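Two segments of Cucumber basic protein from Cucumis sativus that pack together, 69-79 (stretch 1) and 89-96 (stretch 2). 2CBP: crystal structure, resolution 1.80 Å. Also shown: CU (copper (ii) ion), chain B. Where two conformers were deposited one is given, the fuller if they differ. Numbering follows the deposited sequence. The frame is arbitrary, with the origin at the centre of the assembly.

Stretch 1 69-79: KLPKGQSYFIC
Stretch 2 (89-96) MKIAVNAL

Seven main-chain hydrogen bonds join the two stretches, which run antiparallel as strands 73-78 and 90-95, their N-to-C directions 156° apart and their axes approaching to 4.5 Å. Three wide pairs each close a reciprocal ring. Gly-73 N donates to Ala-95 O and Ala-95 N to Gly-73 O, both at 2.8 Å; Ser-75 N to Val-93 O and Val-93 N to Ser-75 O, both at 2.9 Å; Phe-77 N to Ile-91 O at 3.0 Å and Ile-91 N to Phe-77 O at 2.8 Å. Angles at hydrogen of 160-174° show nearly straight bonds. Beyond the strands, Cys-79 N reaches Met-89 O at 3.0 Å, more bent at 147°.

Between these rings lie the non-hydrogen-bonded pairs Gln-74/Asn-94, Tyr-76/Ala-92 and Ile-78/Lys-90, with CA-CA distances of 4.4, 4.6 and 4.1 Å. Here CA-H groups face carbonyls, as in Gln-74 CA to Val-93 O (3.3 Å) and Lys-90 CA to Phe-77 O (3.1 Å). Most strand residues have phi from -126° to -144° and psi from 130° to 166°. Gln-74 (-83/140), Lys-90 (-164/151), Asn-94 (-129/125) and Ala-95 (-107/125) stray from this range while staying extended, and Gly-73, at 100/-159, is the one residue with positive phi: a CB there would jam against the preceding carbonyl oxygen, so the backbone itself calls for glycine.

One water bridges the exposed ends of the pair Gln-74/Asn-94, donating to Gln-74 OE1 at 2.7 Å and Asn-94 OD1 at 2.8 Å. Gln-74 (chi1 m, chi2 142°) also directs its amide along its own strand, NE2 donating to Tyr-76 OH at 2.8 Å. On this same face Tyr-76 (m, chi2 -84°) lays its ring obliquely by Ala-92, CD1 to CB 3.4 Å; the small methyl permits this approach. Ile-78 (p, t) meets the aliphatic base of Lys-90 (p, t, p, t), CG2 to CB 3.8 Å, while the lysine's end leads away and its NZ is hydrogen-bonded elsewhere in the structure.

The other face, bearing Ser-75, Phe-77, Ile-91, Val-93 and Ala-95, is buried. Phe-77 (m, chi2 86°) places CD1 3.9 Å from Ile-91 CG1 (chi1 p, chi2 t), and Val-93 CG2 lies at the edge of the Phe-77 ring, near its plane, 4.4 Å from Phe-77 CE1. Val-93 CG2 (chi1 m) also lies 3.9 Å from Leu-70 CD2 (m, t) and 3.9 Å from Ser-75 CB (chi1 m). Compact Ala-95 fits against the loop, its CB 3.3 Å from Pro-71 O and 4.2 Å from Leu-70 CB.

At the far end Cys-79 (t) packs CB against Met-89 CG (t, t, t) at 3.4 Å, and its SG binds CU at 2.2 Å. The whole contact buries 767 Å².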

# COMPACT_ATOMS: atom_id res chain seq x y z
N LYS A 69 9.54 4.51 1.35
CA LYS A 69 10.46 4.08 2.41
C LYS A 69 9.63 3.92 3.68
O LYS A 69 8.84 4.80 4.03
CB LYS A 69 11.60 5.05 2.62
CG LYS A 69 12.88 4.51 3.24
CD LYS A 69 13.84 5.67 3.55
CE LYS A 69 15.18 5.17 4.07
NZ LYS A 69 14.99 4.24 5.21
N LEU A 70 9.84 2.78 4.31
CA LEU A 70 9.09 2.50 5.53
C LEU A 70 9.72 3.02 6.81
O LEU A 70 10.90 2.78 7.11
CB LEU A 70 9.01 0.98 5.64
CG LEU A 70 8.18 0.22 4.62
CD1 LEU A 70 8.21 -1.24 4.99
CD2 LEU A 70 6.77 0.73 4.54
N PRO A 71 8.89 3.71 7.57
CA PRO A 71 9.28 4.21 8.90
C PRO A 71 9.20 3.00 9.84
O PRO A 71 8.61 1.92 9.50
CB PRO A 71 8.25 5.27 9.18
CG PRO A 71 6.98 4.80 8.50
CD PRO A 71 7.47 4.03 7.29
N LYS A 72 9.74 3.14 11.02
CA LYS A 72 9.71 2.07 12.04
C LYS A 72 8.22 1.95 12.46
O LYS A 72 7.56 2.99 12.62
CB LYS A 72 10.52 2.44 13.26
CG LYS A 72 11.35 1.42 13.96
CD LYS A 72 10.75 0.74 15.18
CE LYS A 72 11.42 -0.60 15.39
NZ LYS A 72 10.81 -1.57 16.31
N GLY A 73 7.76 0.73 12.60
CA GLY A 73 6.38 0.48 13.02
C GLY A 73 5.44 0.11 11.90
O GLY A 73 5.81 -0.36 10.82
N GLN A 74 4.14 0.32 12.20
CA GLN A 74 3.08 -0.02 11.25
C GLN A 74 2.80 1.05 10.20
O GLN A 74 2.78 2.23 10.50
CB GLN A 74 1.76 -0.26 12.02
CG GLN A 74 1.83 -1.41 13.02
CD GLN A 74 1.04 -1.05 14.28
OE1 GLN A 74 1.60 -0.97 15.37
NE2 GLN A 74 -0.27 -0.82 14.09
N SER A 75 2.57 0.56 8.99
CA SER A 75 2.22 1.35 7.81
C SER A 75 1.04 0.64 7.13
O SER A 75 1.04 -0.59 7.06
CB SER A 75 3.33 1.59 6.81
OG SER A 75 4.30 2.45 7.37
N TYR A 76 0.09 1.44 6.68
CA TYR A 76 -1.12 1.01 6.00
C TYR A 76 -1.29 1.79 4.69
O TYR A 76 -1.16 3.02 4.67
CB TYR A 76 -2.33 1.24 6.95
CG TYR A 76 -2.22 0.49 8.27
CD1 TYR A 76 -2.62 -0.84 8.37
CD2 TYR A 76 -1.73 1.13 9.40
CE1 TYR A 76 -2.52 -1.54 9.57
CE2 TYR A 76 -1.63 0.45 10.63
CZ TYR A 76 -2.03 -0.87 10.70
OH TYR A 76 -1.92 -1.51 11.91
N PHE A 77 -1.57 1.02 3.65
CA PHE A 77 -1.76 1.56 2.30
C PHE A 77 -3.04 0.98 1.69
O PHE A 77 -3.36 -0.21 1.79
CB PHE A 77 -0.58 1.24 1.33
CG PHE A 77 0.78 1.56 1.88
CD1 PHE A 77 1.44 0.60 2.68
CD2 PHE A 77 1.36 2.79 1.65
CE1 PHE A 77 2.68 0.90 3.24
CE2 PHE A 77 2.62 3.11 2.21
CZ PHE A 77 3.25 2.14 3.00
N ILE A 78 -3.73 1.90 1.00
CA ILE A 78 -4.95 1.48 0.30
C ILE A 78 -4.98 2.20 -1.07
O ILE A 78 -4.22 3.15 -1.28
CB ILE A 78 -6.25 1.82 1.02
CG1 ILE A 78 -6.46 3.33 1.03
CG2 ILE A 78 -6.31 1.29 2.44
CD1 ILE A 78 -7.75 3.83 1.69
N CYS A 79 -5.84 1.69 -1.92
CA CYS A 79 -6.10 2.32 -3.24
C CYS A 79 -7.49 2.96 -2.96
O CYS A 79 -8.34 2.15 -2.50
CB CYS A 79 -6.12 1.41 -4.42
SG CYS A 79 -6.83 2.17 -5.91
N MET A 89 -7.68 -4.14 -2.27
CA MET A 89 -6.54 -3.34 -2.77
C MET A 89 -6.06 -2.47 -1.60
O MET A 89 -6.30 -1.29 -1.47
CB MET A 89 -6.90 -2.59 -4.04
CG MET A 89 -5.68 -1.97 -4.66
SD MET A 89 -5.93 -1.62 -6.42
CE MET A 89 -4.22 -1.01 -6.73
N LYS A 90 -5.40 -3.20 -0.69
CA LYS A 90 -4.85 -2.63 0.55
C LYS A 90 -3.84 -3.60 1.17
O LYS A 90 -3.95 -4.82 0.97
CB LYS A 90 -5.99 -2.40 1.58
CG LYS A 90 -6.66 -3.71 1.92
CD LYS A 90 -7.44 -3.83 3.17
CE LYS A 90 -8.59 -2.92 3.38
NZ LYS A 90 -9.40 -3.37 4.56
N ILE A 91 -2.87 -3.01 1.88
CA ILE A 91 -1.85 -3.81 2.56
C ILE A 91 -1.49 -3.14 3.88
O ILE A 91 -1.50 -1.92 4.06
CB ILE A 91 -0.57 -4.11 1.80
CG1 ILE A 91 0.07 -2.81 1.34
CG2 ILE A 91 -0.81 -5.07 0.64
CD1 ILE A 91 1.46 -2.87 0.71
N ALA A 92 -1.12 -4.04 4.80
CA ALA A 92 -0.67 -3.59 6.13
C ALA A 92 0.73 -4.25 6.34
O ALA A 92 0.86 -5.43 6.09
CB ALA A 92 -1.64 -3.91 7.23
N VAL A 93 1.66 -3.41 6.79
CA VAL A 93 3.02 -3.91 7.05
C VAL A 93 3.52 -3.38 8.40
O VAL A 93 3.05 -2.34 8.90
CB VAL A 93 3.96 -3.55 5.89
CG1 VAL A 93 3.39 -3.89 4.52
CG2 VAL A 93 4.40 -2.10 5.92
N ASN A 94 4.48 -4.11 8.94
CA ASN A 94 5.13 -3.72 10.21
C ASN A 94 6.65 -3.75 9.95
O ASN A 94 7.13 -4.80 9.51
CB ASN A 94 4.76 -4.60 11.39
CG ASN A 94 5.40 -4.02 12.68
OD1 ASN A 94 5.13 -2.88 13.04
ND2 ASN A 94 6.19 -4.85 13.34
N ALA A 95 7.27 -2.62 10.24
CA ALA A 95 8.72 -2.52 10.04
C ALA A 95 9.41 -2.52 11.41
O ALA A 95 9.09 -1.69 12.27
CB ALA A 95 9.08 -1.32 9.21
N LEU A 96 10.33 -3.47 11.52
CA LEU A 96 11.10 -3.59 12.78
C LEU A 96 12.29 -2.63 12.74
O LEU A 96 12.74 -2.33 13.86
CB LEU A 96 11.47 -5.03 12.99
CG LEU A 96 10.32 -5.98 13.33
CD1 LEU A 96 10.83 -7.38 13.36
CD2 LEU A 96 9.67 -5.60 14.66
OXT LEU A 96 12.75 -2.20 11.67
CU CU B . -7.03 0.56 -7.33
O HOH W 1 4.24 -1.54 15.30